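Local coordinates for protein citrate lyase (Yersinia pestis, PDB 3QLL) that probably works as a magnesium-dependent lyase related to the citrate lyase beta subunit CitE, its exact reaction remaining putative, at residues T202-A207 with T242-D247; K253-P258 with S262-L267; G127-Y132 with R149-A154; L104-N109 with H121-C126; E174-A179 with A184-G189. All blocks are in the same frame, centred on the assembly; numbering follows the deposited sequence.

Contact 1. Residues T202-A207 with T242-D247; sequences TWEPLA and TLRASD
Trp203 and Arg244 carry nearly all of this contact, covering each other in a flat stack. The guanidinium lies on one face of the indole, with centres 3.9 Å apart and planes only 8° from parallel. Over the five-membered ring the contact is cation-pi, with Arg244 CZ 3.5 Å from Trp203 CD1. Over the six-membered ring it is CH-pi, since Arg244 CB sits 3.6 Å from the ring centroid. Indole and arginine chain run past each other in opposite directions; Trp203 CG stands anti to its own nitrogen (chi1 -168°), which sends the ring across to helix 235-248. There Trp203 CH2 comes within 3.5 Å of Ala245 N. The two helix segments, neighbours on the outside of the barrel, run 12.8 Å apart at 21°, a gap these long side chains bridge. Phe248 meets the indole edge-to-face. Glu204 OE2 approaches Arg244 NH1 near the guanidinium plane, but at 4.1 Å this is no salt bridge; Glu204 of the second subunit pairs only distantly and weakly with Arg244. With no hydrogen bond crossing, cohesion rests on dispersion and cation-pi attraction, and the nearby carboxylates would probably favour the arginine's positive charge.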
# COMPACT_ATOMS: atom_id res chain seq x y z
N THR A 202 -14.80 3.47 -7.25
CA THR A 202 -14.81 2.01 -7.23
C THR A 202 -13.74 1.39 -6.29
O THR A 202 -12.81 2.07 -5.84
CB THR A 202 -14.67 1.46 -8.62
OG1 THR A 202 -13.50 1.98 -9.25
CG2 THR A 202 -15.97 1.84 -9.41
N TRP A 203 -14.01 0.15 -5.88
CA TRP A 203 -13.15 -0.62 -4.99
C TRP A 203 -11.62 -0.56 -5.25
O TRP A 203 -10.84 -0.29 -4.33
CB TRP A 203 -13.60 -2.09 -4.93
CG TRP A 203 -12.91 -2.81 -3.79
CD1 TRP A 203 -11.75 -3.55 -3.87
CD2 TRP A 203 -13.32 -2.83 -2.41
NE1 TRP A 203 -11.43 -4.05 -2.61
CE2 TRP A 203 -12.36 -3.62 -1.71
CE3 TRP A 203 -14.40 -2.30 -1.70
CZ2 TRP A 203 -12.47 -3.88 -0.33
CZ3 TRP A 203 -14.50 -2.54 -0.31
CH2 TRP A 203 -13.54 -3.33 0.35
N GLU A 204 -11.23 -0.88 -6.48
CA GLU A 204 -9.84 -1.12 -6.85
C GLU A 204 -8.94 0.10 -6.64
O GLU A 204 -7.91 -0.01 -5.95
CB GLU A 204 -9.71 -1.69 -8.31
CG GLU A 204 -10.38 -3.08 -8.47
CD GLU A 204 -11.86 -3.00 -8.96
OE1 GLU A 204 -12.47 -1.89 -8.92
OE2 GLU A 204 -12.42 -4.04 -9.41
N PRO A 205 -9.35 1.29 -7.13
CA PRO A 205 -8.50 2.48 -6.93
C PRO A 205 -8.33 2.88 -5.46
O PRO A 205 -7.42 3.68 -5.21
CB PRO A 205 -9.26 3.58 -7.67
CG PRO A 205 -10.06 2.89 -8.66
CD PRO A 205 -10.49 1.60 -8.01
N LEU A 206 -9.20 2.39 -4.59
CA LEU A 206 -9.23 2.72 -3.18
C LEU A 206 -8.78 1.55 -2.28
O LEU A 206 -8.72 1.70 -1.05
CB LEU A 206 -10.65 3.20 -2.76
CG LEU A 206 -11.16 4.49 -3.41
CD1 LEU A 206 -12.57 4.80 -3.05
CD2 LEU A 206 -10.21 5.69 -3.08
N ALA A 207 -8.43 0.42 -2.87
CA ALA A 207 -8.10 -0.77 -2.10
C ALA A 207 -6.90 -0.56 -1.19
O ALA A 207 -6.90 -1.01 -0.04
CB ALA A 207 -7.87 -1.96 -3.02
N THR A 242 -20.04 -4.61 0.80
CA THR A 242 -20.09 -4.95 2.21
C THR A 242 -19.27 -6.22 2.55
O THR A 242 -18.47 -6.23 3.48
CB THR A 242 -21.57 -5.14 2.68
OG1 THR A 242 -22.33 -3.99 2.29
CG2 THR A 242 -21.68 -5.30 4.17
N LEU A 243 -19.41 -7.25 1.72
CA LEU A 243 -18.65 -8.48 1.85
C LEU A 243 -17.13 -8.27 1.68
O LEU A 243 -16.33 -8.81 2.44
CB LEU A 243 -19.15 -9.50 0.84
CG LEU A 243 -20.43 -10.23 1.25
CD1 LEU A 243 -20.97 -11.10 0.10
CD2 LEU A 243 -20.26 -11.02 2.55
N ARG A 244 -16.76 -7.52 0.65
CA ARG A 244 -15.35 -7.15 0.41
C ARG A 244 -14.78 -6.43 1.62
O ARG A 244 -13.64 -6.71 2.03
CB ARG A 244 -15.21 -6.27 -0.83
CG ARG A 244 -15.18 -7.04 -2.13
CD ARG A 244 -14.94 -6.13 -3.35
NE ARG A 244 -13.74 -6.53 -4.08
CZ ARG A 244 -13.49 -6.22 -5.35
NH1 ARG A 244 -14.36 -5.47 -6.04
NH2 ARG A 244 -12.37 -6.63 -5.94
N ALA A 245 -15.57 -5.52 2.19
CA ALA A 245 -15.13 -4.75 3.37
C ALA A 245 -14.94 -5.68 4.56
O ALA A 245 -13.94 -5.61 5.31
CB ALA A 245 -16.12 -3.66 3.69
N SER A 246 -15.90 -6.57 4.72
CA SER A 246 -15.82 -7.54 5.79
C SER A 246 -14.57 -8.40 5.63
O SER A 246 -13.83 -8.60 6.59
CB SER A 246 -17.09 -8.40 5.82
OG SER A 246 -16.97 -9.46 6.74
N ASP A 247 -14.30 -8.84 4.41
CA ASP A 247 -13.12 -9.64 4.12
C ASP A 247 -11.83 -8.89 4.38
O ASP A 247 -10.80 -9.48 4.77
CB ASP A 247 -13.15 -10.10 2.67
CG ASP A 247 -14.11 -11.24 2.45
OD1 ASP A 247 -14.64 -11.77 3.44
OD2 ASP A 247 -14.35 -11.58 1.28

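Contact 2. Residues K253-P258 with S262-L267; sequences KAAIHP and STINTL
Lys253 NZ is gripped by three oxygens: it forms salt bridges with Glu241 OE1 and Asp226 OD2 and a hydrogen bond with Ala227 O. The lysine is buried, so the two carboxylates probably stabilise its charge. Its chain, extended through three torsions, runs past Ile264, and the bend at the last (chi4 67°) turns NZ further from it, while the aliphatic stem faces the isoleucine. Stem and isoleucine cross at about a right angle. Ile264 CD1 lies 4.2 Å from Lys253 CG, and Ile264 CG2 is equally far from Lys253 CB.

The same CD1 methyl reaches further along the strand. It sits 3.6 Å from Ala254 O and 3.9 Å from Ala255 CB, so one methyl group touches three consecutive strand residues. This is the final strand-to-helix step of the eight-stranded (beta/alpha)8 TIM barrel: strand 252-255 leads into helix 261-267, which returns at 168° to it with the segment axes 9.5 Å apart. Lys253 and Ala255 turn their side chains to the helix, while Ala254 points away from it, its side chain about 8 Å from that of Arg107, a predicted substrate-binding residue.

On the helix, Ser262 O accepts two bonds from one residue. Thr266 N donates at 3.0 Å and Thr266 OG1 at 2.8 Å, from opposite faces of the carbonyl plane. Asn265 OD1 bonds Ser47 OG, joining the helix to strand 47-52, and Ile264 also packs on Ser47.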
# COMPACT_ATOMS: atom_id res chain seq x y z
N LYS A 253 -20.19 -0.86 8.49
CA LYS A 253 -20.29 -0.06 7.28
C LYS A 253 -21.36 1.04 7.45
O LYS A 253 -22.44 0.80 7.99
CB LYS A 253 -20.62 -0.96 6.07
CG LYS A 253 -20.73 -0.26 4.73
CD LYS A 253 -20.86 -1.29 3.59
CE LYS A 253 -20.93 -0.61 2.21
NZ LYS A 253 -19.67 0.08 1.83
N ALA A 254 -21.03 2.24 6.98
CA ALA A 254 -21.96 3.36 7.03
C ALA A 254 -23.04 3.25 5.97
O ALA A 254 -22.95 2.45 5.01
CB ALA A 254 -21.21 4.70 6.89
N ALA A 255 -24.03 4.12 6.08
CA ALA A 255 -25.17 4.03 5.19
C ALA A 255 -25.75 5.42 5.07
O ALA A 255 -25.61 6.24 5.96
CB ALA A 255 -26.22 3.03 5.74
N ILE A 256 -26.45 5.68 3.97
CA ILE A 256 -26.98 7.01 3.74
C ILE A 256 -28.47 6.90 3.46
O ILE A 256 -29.11 7.89 3.15
CB ILE A 256 -26.25 7.73 2.56
CG1 ILE A 256 -25.74 6.73 1.53
CG2 ILE A 256 -25.08 8.55 3.08
CD1 ILE A 256 -26.78 6.21 0.59
N HIS A 257 -29.01 5.69 3.63
CA HIS A 257 -30.44 5.44 3.45
C HIS A 257 -30.86 4.18 4.22
O HIS A 257 -30.16 3.17 4.17
CB HIS A 257 -30.76 5.28 1.96
CG HIS A 257 -32.23 5.28 1.66
ND1 HIS A 257 -33.09 4.31 2.13
CD2 HIS A 257 -32.99 6.14 0.93
CE1 HIS A 257 -34.32 4.57 1.71
NE2 HIS A 257 -34.29 5.67 0.98
N PRO A 258 -31.98 4.26 4.96
CA PRO A 258 -32.45 3.15 5.82
C PRO A 258 -32.69 1.82 5.09
O PRO A 258 -32.68 0.77 5.72
CB PRO A 258 -33.77 3.69 6.39
CG PRO A 258 -33.66 5.18 6.31
CD PRO A 258 -32.84 5.45 5.07
N SER A 262 -30.75 -3.18 6.65
CA SER A 262 -30.97 -4.60 6.90
C SER A 262 -29.90 -5.43 6.17
O SER A 262 -29.37 -6.40 6.72
CB SER A 262 -32.39 -5.03 6.46
OG SER A 262 -32.51 -5.28 5.07
N THR A 263 -29.57 -5.05 4.94
CA THR A 263 -28.51 -5.72 4.20
C THR A 263 -27.16 -5.69 4.94
O THR A 263 -26.50 -6.73 5.09
CB THR A 263 -28.32 -5.07 2.81
OG1 THR A 263 -29.54 -5.19 2.05
CG2 THR A 263 -27.23 -5.75 2.05
N ILE A 264 -26.80 -4.52 5.46
CA ILE A 264 -25.54 -4.34 6.15
C ILE A 264 -25.55 -5.13 7.47
O ILE A 264 -24.57 -5.81 7.82
CB ILE A 264 -25.26 -2.86 6.42
CG1 ILE A 264 -24.90 -2.12 5.12
CG2 ILE A 264 -24.17 -2.72 7.46
CD1 ILE A 264 -24.84 -0.59 5.27
N ASN A 265 -26.65 -5.04 8.22
CA ASN A 265 -26.79 -5.80 9.46
C ASN A 265 -26.62 -7.29 9.30
O ASN A 265 -25.82 -7.92 10.00
CB ASN A 265 -28.15 -5.51 10.11
CG ASN A 265 -28.16 -4.16 10.79
OD1 ASN A 265 -27.10 -3.58 11.01
ND2 ASN A 265 -29.33 -3.69 11.17
N THR A 266 -27.33 -7.84 8.34
CA THR A 266 -27.30 -9.26 8.07
C THR A 266 -25.92 -9.77 7.72
O THR A 266 -25.48 -10.78 8.27
CB THR A 266 -28.27 -9.64 6.94
OG1 THR A 266 -29.58 -9.17 7.28
CG2 THR A 266 -28.27 -11.14 6.74
N LEU A 267 -25.25 -9.07 6.81
CA LEU A 267 -23.95 -9.49 6.28
C LEU A 267 -22.80 -9.40 7.32
O LEU A 267 -21.81 -10.12 7.22
CB LEU A 267 -23.59 -8.69 5.00
CG LEU A 267 -24.45 -9.03 3.76
CD1 LEU A 267 -24.07 -8.20 2.53
CD2 LEU A 267 -24.37 -10.50 3.42

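Contact 3. Residues G127-Y132 with R149-A154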
# COMPACT_ATOMS: atom_id res chain seq x y z
N GLY A 127 -24.61 22.06 27.10
CA GLY A 127 -24.37 20.99 28.04
C GLY A 127 -24.37 19.58 27.49
O GLY A 127 -23.71 18.69 28.05
N SER A 128 -25.10 19.36 26.40
CA SER A 128 -25.51 18.01 26.00
C SER A 128 -24.63 17.45 24.89
O SER A 128 -24.41 18.10 23.86
CB SER A 128 -26.98 18.00 25.59
OG SER A 128 -27.81 18.44 26.66
N LEU A 129 -24.19 16.21 25.06
CA LEU A 129 -23.21 15.62 24.17
C LEU A 129 -23.65 14.24 23.70
O LEU A 129 -24.18 13.45 24.49
CB LEU A 129 -21.84 15.54 24.83
CG LEU A 129 -21.22 16.89 25.21
CD1 LEU A 129 -20.06 16.70 26.17
CD2 LEU A 129 -20.79 17.68 23.98
N PRO A 130 -23.37 13.93 22.42
CA PRO A 130 -23.72 12.61 21.88
C PRO A 130 -22.78 11.55 22.41
O PRO A 130 -21.74 11.91 22.96
CB PRO A 130 -23.48 12.78 20.38
CG PRO A 130 -22.33 13.78 20.33
CD PRO A 130 -22.59 14.74 21.47
N ASP A 131 -23.15 10.29 22.26
CA ASP A 131 -22.25 9.22 22.63
C ASP A 131 -21.00 9.19 21.75
O ASP A 131 -19.93 8.80 22.20
CB ASP A 131 -22.97 7.88 22.55
CG ASP A 131 -24.27 7.89 23.29
OD1 ASP A 131 -24.24 8.08 24.52
OD2 ASP A 131 -25.33 7.76 22.64
N TYR A 132 -21.16 9.56 20.48
CA TYR A 132 -20.09 9.58 19.51
C TYR A 132 -20.06 10.91 18.83
O TYR A 132 -21.06 11.37 18.30
CB TYR A 132 -20.26 8.48 18.46
CG TYR A 132 -20.15 7.09 19.01
CD1 TYR A 132 -18.92 6.57 19.41
CD2 TYR A 132 -21.28 6.31 19.17
CE1 TYR A 132 -18.83 5.29 19.92
CE2 TYR A 132 -21.21 5.03 19.68
CZ TYR A 132 -19.98 4.52 20.05
OH TYR A 132 -19.93 3.25 20.55
N ARG A 149 -9.64 17.20 24.37
CA ARG A 149 -9.49 18.21 25.43
C ARG A 149 -10.71 19.14 25.55
O ARG A 149 -11.09 19.52 26.65
CB ARG A 149 -8.21 19.04 25.23
CG ARG A 149 -6.90 18.29 25.46
CD ARG A 149 -5.82 18.92 24.60
NE ARG A 149 -4.57 18.20 24.68
CZ ARG A 149 -3.60 18.30 23.77
NH1 ARG A 149 -3.76 19.10 22.71
NH2 ARG A 149 -2.48 17.60 23.92
N LEU A 150 -11.30 19.51 24.42
CA LEU A 150 -12.48 20.36 24.48
C LEU A 150 -13.63 19.74 25.23
O LEU A 150 -14.36 20.43 25.93
CB LEU A 150 -12.95 20.72 23.07
CG LEU A 150 -12.02 21.77 22.44
CD1 LEU A 150 -12.46 22.03 21.01
CD2 LEU A 150 -11.95 23.05 23.31
N MSE A 151 -13.77 18.43 25.14
CA MSE A 151 -14.86 17.76 25.80
C MSE A 151 -14.49 17.00 27.08
O MSE A 151 -15.30 16.21 27.59
CB MSE A 151 -15.57 16.87 24.81
CG MSE A 151 -16.38 17.69 23.85
SE MSE A 151 -17.15 16.54 22.59
CE MSE A 151 -15.50 15.67 22.03
N MSE A 152 -13.30 17.26 27.61
CA MSE A 152 -12.85 16.63 28.85
C MSE A 152 -13.76 17.08 30.00
O MSE A 152 -14.06 16.29 30.91
CB MSE A 152 -11.39 16.95 29.14
N PHE A 153 -14.16 18.35 29.99
CA PHE A 153 -15.25 18.81 30.85
C PHE A 153 -16.59 18.68 30.12
O PHE A 153 -16.64 18.79 28.89
CB PHE A 153 -15.02 20.25 31.29
N ALA A 154 -17.67 18.49 30.88
CA ALA A 154 -18.96 18.05 30.33
C ALA A 154 -18.89 16.65 29.70
O ALA A 154 -18.08 15.81 30.11
CB ALA A 154 -19.51 19.06 29.32
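Leu129 has CG beside its backbone nitrogen and anti to the carbonyl carbon (chi1 -62°), and Met151, modelled as selenomethionine, adopts the same first torsion (chi1 -73°); the two chains thereby converge on each other. Met151 then bends at its third torsion (-54°), and its selenium is the atom that meets the leucine. Leu129 CD2 lies 4.1 Å from Met151 SE, the two side chains approaching at a slant rather than end on.

The other leucine methyl serves a different partner. Leu129 CD1 is 3.7 Å from Ala154 C and 4.0 Å from Ala154 CB, so the branch of the leucine divides its contacts between the residue that leaves helix 141-150 and one three positions later. The two residues after Ala154 are not modelled. Gly127 O adds a looser approach to Ala154 CB at 4.4 Å. The positive phi of Gly127 by itself favours glycine where the chain turns after the preceding helix. No hydrogen bond crosses; the side-chain contacts are apolar.

In the barrel, Leu129 belongs to the connection from helix 114-125 to strand 132-135 and also packs on Leu123 of that helix and on Thr158. Met151 follows helix 141-150 and rests on Leu160 of strand 159-164, so the contact joins two successive helix-to-strand returns.

Contact 4. Residues L104-N109 with H121-C126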
# COMPACT_ATOMS: atom_id res chain seq x y z
N LEU A 104 -26.19 7.26 20.06
CA LEU A 104 -26.38 8.36 19.13
C LEU A 104 -25.04 8.96 18.74
O LEU A 104 -24.17 9.16 19.59
CB LEU A 104 -27.25 9.42 19.78
CG LEU A 104 -27.72 10.55 18.89
CD1 LEU A 104 -28.54 9.99 17.74
CD2 LEU A 104 -28.56 11.51 19.70
N ALA A 105 -24.87 9.27 17.46
CA ALA A 105 -23.64 9.90 16.99
C ALA A 105 -23.95 11.27 16.43
O ALA A 105 -25.07 11.52 15.98
CB ALA A 105 -22.95 9.02 15.92
N LEU A 106 -22.99 12.18 16.52
CA LEU A 106 -23.16 13.48 15.89
C LEU A 106 -21.95 13.83 15.02
O LEU A 106 -20.87 14.03 15.53
CB LEU A 106 -23.36 14.57 16.95
CG LEU A 106 -23.46 16.02 16.46
CD1 LEU A 106 -24.75 16.34 15.66
CD2 LEU A 106 -23.34 16.97 17.65
N ARG A 107 -22.15 13.95 13.72
CA ARG A 107 -21.10 14.48 12.88
C ARG A 107 -21.21 15.99 12.76
O ARG A 107 -22.15 16.53 12.11
CB ARG A 107 -21.12 13.85 11.50
CG ARG A 107 -20.07 14.50 10.61
CD ARG A 107 -19.83 13.70 9.36
NE ARG A 107 -20.88 13.95 8.36
CZ ARG A 107 -20.84 13.46 7.12
NH1 ARG A 107 -19.86 12.65 6.74
NH2 ARG A 107 -21.82 13.73 6.29
N ILE A 108 -20.25 16.68 13.36
CA ILE A 108 -20.19 18.14 13.24
C ILE A 108 -19.47 18.49 11.98
O ILE A 108 -18.91 17.63 11.30
CB ILE A 108 -19.47 18.76 14.43
CG1 ILE A 108 -18.04 18.24 14.50
CG2 ILE A 108 -20.19 18.43 15.72
CD1 ILE A 108 -17.23 18.83 15.62
N ASN A 109 -19.48 19.76 11.65
CA ASN A 109 -18.70 20.24 10.53
C ASN A 109 -17.19 20.28 10.85
O ASN A 109 -16.76 20.16 12.01
CB ASN A 109 -19.20 21.61 10.10
CG ASN A 109 -20.63 21.55 9.56
OD1 ASN A 109 -20.82 21.37 8.35
ND2 ASN A 109 -21.64 21.71 10.44
N HIS A 121 -19.04 25.31 19.76
CA HIS A 121 -19.49 26.32 20.72
C HIS A 121 -20.86 25.98 21.28
O HIS A 121 -21.08 25.97 22.48
CB HIS A 121 -19.53 27.69 20.05
CG HIS A 121 -19.75 28.80 21.02
ND1 HIS A 121 -19.61 28.64 22.39
CD2 HIS A 121 -20.06 30.11 20.84
CE1 HIS A 121 -19.83 29.79 23.00
NE2 HIS A 121 -20.11 30.70 22.08
N ALA A 122 -21.79 25.72 20.37
CA ALA A 122 -23.13 25.34 20.78
C ALA A 122 -23.11 24.09 21.68
O ALA A 122 -23.74 24.09 22.74
CB ALA A 122 -24.01 25.12 19.56
N LEU A 123 -22.32 23.08 21.30
CA LEU A 123 -22.19 21.87 22.10
C LEU A 123 -21.70 22.15 23.52
O LEU A 123 -22.29 21.67 24.50
CB LEU A 123 -21.25 20.85 21.41
CG LEU A 123 -21.86 20.04 20.27
CD1 LEU A 123 -20.87 19.06 19.66
CD2 LEU A 123 -23.16 19.34 20.70
N LEU A 124 -20.67 22.97 23.64
CA LEU A 124 -20.05 23.23 24.93
C LEU A 124 -20.94 24.07 25.85
O LEU A 124 -20.81 23.99 27.08
CB LEU A 124 -18.70 23.90 24.73
CG LEU A 124 -17.69 23.03 23.98
CD1 LEU A 124 -16.48 23.87 23.62
CD2 LEU A 124 -17.30 21.81 24.81
N GLU A 125 -21.85 24.83 25.26
CA GLU A 125 -22.76 25.69 26.01
C GLU A 125 -23.97 24.94 26.57
O GLU A 125 -24.19 24.94 27.79
CB GLU A 125 -23.26 26.84 25.12
CG GLU A 125 -24.15 27.84 25.87
CD GLU A 125 -23.51 29.21 25.99
OE1 GLU A 125 -22.30 29.33 25.66
OE2 GLU A 125 -24.19 30.16 26.43
N CYS A 126 -24.79 24.37 25.69
CA CYS A 126 -26.06 23.77 26.11
C CYS A 126 -25.86 22.41 26.78
O CYS A 126 -26.83 21.66 26.96
CB CYS A 126 -27.04 23.69 24.94
SG CYS A 126 -28.80 23.51 25.38
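No flat group bears on another between 104-109 and 121-126: Leu106, Ile108 and Leu123 meet through methyl groups, and there is no ring, amide or guanidinium face or edge in the contact. Leu106 and Leu123 reach toward each other tip to tip. Leu106 CD2 lies 3.8 Å from Leu123 CD1 and 3.9 Å from Leu123 CD2, a single methyl set against both ends of the opposing branch. Ile108 comes in at a slant, its CG2 4.0 Å from Leu123 CD1.

The torsions explain the choice of methyl. Ile108 places CG1 between its nitrogen and carbonyl carbon (chi1 60°), which puts CG2 anti to the carbonyl carbon, where it meets the leucine. Leu106, with CG opposite the backbone nitrogen (chi1 176°), extends outward from strand 104-107 to helix 114-125. The residue between them turns the other way: the CB of Arg107 leaves the opposite side of the strand, and its NE forms a salt bridge with Asp73. Arg107 is predicted to bind substrate.

Strand 104-107, helix 114-125 and strand 132-135 make one beta-alpha-beta unit of the barrel, and Leu123 packs from the helix against the first strand. It also touches Ile91 of helix 83-91, while Leu106 packs on Ile72 and Pro130. Three buried aliphatic residues with no polar bond across them imply cohesion by dispersion and exclusion of water, while the charged Arg107 leaves from the other side of the strand.

Contact 5. Residues E174-A179 with A184-G189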
# COMPACT_ATOMS: atom_id res chain seq x y z
N GLU A 174 -1.76 6.15 10.72
CA GLU A 174 -1.16 5.46 11.85
C GLU A 174 -1.15 6.37 13.08
O GLU A 174 -1.52 5.94 14.17
CB GLU A 174 0.25 4.95 11.50
CG GLU A 174 0.21 3.88 10.37
CD GLU A 174 -0.06 4.47 8.97
OE1 GLU A 174 0.17 5.69 8.80
OE2 GLU A 174 -0.51 3.73 8.06
N SER A 175 -0.76 7.62 12.92
CA SER A 175 -0.71 8.49 14.08
C SER A 175 -2.11 8.92 14.56
O SER A 175 -2.25 9.16 15.76
CB SER A 175 0.20 9.70 13.81
OG SER A 175 -0.35 10.71 13.00
N ILE A 176 -3.08 9.09 13.66
CA ILE A 176 -4.49 9.39 14.01
C ILE A 176 -5.15 8.27 14.83
O ILE A 176 -5.90 8.54 15.77
CB ILE A 176 -5.32 9.67 12.73
CG1 ILE A 176 -4.86 11.00 12.13
CG2 ILE A 176 -6.84 9.63 13.01
CD1 ILE A 176 -5.32 11.26 10.70
N ALA A 177 -4.96 7.02 14.39
CA ALA A 177 -5.54 5.84 15.07
C ALA A 177 -4.96 5.64 16.47
O ALA A 177 -5.61 5.05 17.32
CB ALA A 177 -5.36 4.58 14.23
N ALA A 178 -3.79 6.22 16.72
CA ALA A 178 -3.12 6.10 18.00
C ALA A 178 -3.26 7.40 18.82
O ALA A 178 -2.62 7.57 19.88
CB ALA A 178 -1.63 5.75 17.79
N ALA A 179 -4.09 8.32 18.34
CA ALA A 179 -4.08 9.70 18.88
C ALA A 179 -4.54 9.85 20.34
O ALA A 179 -4.09 10.74 21.03
CB ALA A 179 -4.92 10.63 17.97
N ALA A 184 -12.76 5.77 19.18
CA ALA A 184 -13.46 4.48 19.24
C ALA A 184 -13.64 3.80 17.89
O ALA A 184 -14.22 2.74 17.82
CB ALA A 184 -14.83 4.68 19.92
N GLY A 185 -13.10 4.38 16.84
CA GLY A 185 -13.25 3.85 15.50
C GLY A 185 -12.99 4.91 14.44
O GLY A 185 -13.02 6.12 14.71
N LEU A 186 -12.71 4.45 13.23
CA LEU A 186 -12.52 5.34 12.09
C LEU A 186 -13.45 4.92 10.92
O LEU A 186 -13.51 3.74 10.55
CB LEU A 186 -11.07 5.30 11.65
CG LEU A 186 -10.04 5.91 12.61
CD1 LEU A 186 -8.63 5.66 12.09
CD2 LEU A 186 -10.30 7.44 12.79
N ILE A 187 -14.08 5.90 10.31
CA ILE A 187 -14.88 5.70 9.13
C ILE A 187 -14.04 6.06 7.88
O ILE A 187 -13.24 7.00 7.91
CB ILE A 187 -16.18 6.57 9.16
CG1 ILE A 187 -17.04 6.19 10.36
CG2 ILE A 187 -16.97 6.42 7.89
CD1 ILE A 187 -18.16 7.15 10.65
N PHE A 188 -14.12 5.25 6.83
CA PHE A 188 -13.49 5.57 5.55
C PHE A 188 -14.39 6.49 4.77
O PHE A 188 -15.60 6.23 4.63
CB PHE A 188 -13.27 4.30 4.74
CG PHE A 188 -12.50 4.51 3.45
CD1 PHE A 188 -11.26 5.13 3.45
CD2 PHE A 188 -13.01 4.03 2.24
CE1 PHE A 188 -10.53 5.30 2.27
CE2 PHE A 188 -12.28 4.20 1.04
CZ PHE A 188 -11.04 4.83 1.06
N GLY A 189 -13.84 7.56 4.24
CA GLY A 189 -14.68 8.41 3.40
C GLY A 189 -14.30 8.23 1.93
O GLY A 189 -13.53 9.04 1.37
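Ile176 is the first residue of 174-179 to touch the strand. With CG1 beside the backbone nitrogen (chi1 -69°), its CG2 stands anti to that nitrogen and lies 4.1 Å from Leu186 CD2, and the two side chains meet at a slant. Ile176 also packs on Leu144 of helix 141-150 and on Ile164, next to the predicted magnesium ligand Glu165; the side chains of Ile176 and Glu165 are about 10 Å apart.

Ala177 follows, with CB 4.1 Å from Leu186 CD1. The leucine thus gives one methyl to each of two consecutive helix residues, and neither distance suggests strain. Its CB points to the helix, whereas those of Ile176 and Ala177 leave at an angle to the strand. Here the short helix 173-177 covers strand 183-188, which follows it in the parallel barrel, and Leu186 also touches Leu213 of helix 203-220. Ala177 CA is 7.6 Å from Leu186 CA, consistent with the small alanine side chain.

Ala178 N makes weak bonds of 3.4 Å to Glu174 O and 3.5 Å to Ser175 O. Ala179 O then accepts a bond from Gln145 NE2. On the strand, Gly185 adopts backbone angles that by themselves call for glycine just before Leu186, and Gly189, at the strand's far end, takes the N-cap position of helix 190-197, which carries the predicted magnesium ligand Asp192.

The contacts belong to one eight-stranded parallel barrel and follow the chain in the order 4, 3, 5, 1, 2. Contacts 4 and 3, centres 8 Å apart on the same side of the chain's centre, are linked by a probable hydrogen bond between Tyr132 O and Leu106 N. Contact 1 lies on the opposite side of that centre, about 34 Å from contact 3 between centres. It touches contact 2 where Thr242 packs on Lys253, and contact 5 through Leu206 and Phe188. Contacts 2, 4 and 5 each set a helix on a strand, contact 3 joins two helix-to-strand connections, and contact 1 joins outer helices beside the subunit interface. The packing thus surrounds the barrel carrying the predicted site, including Arg107 in contact 4.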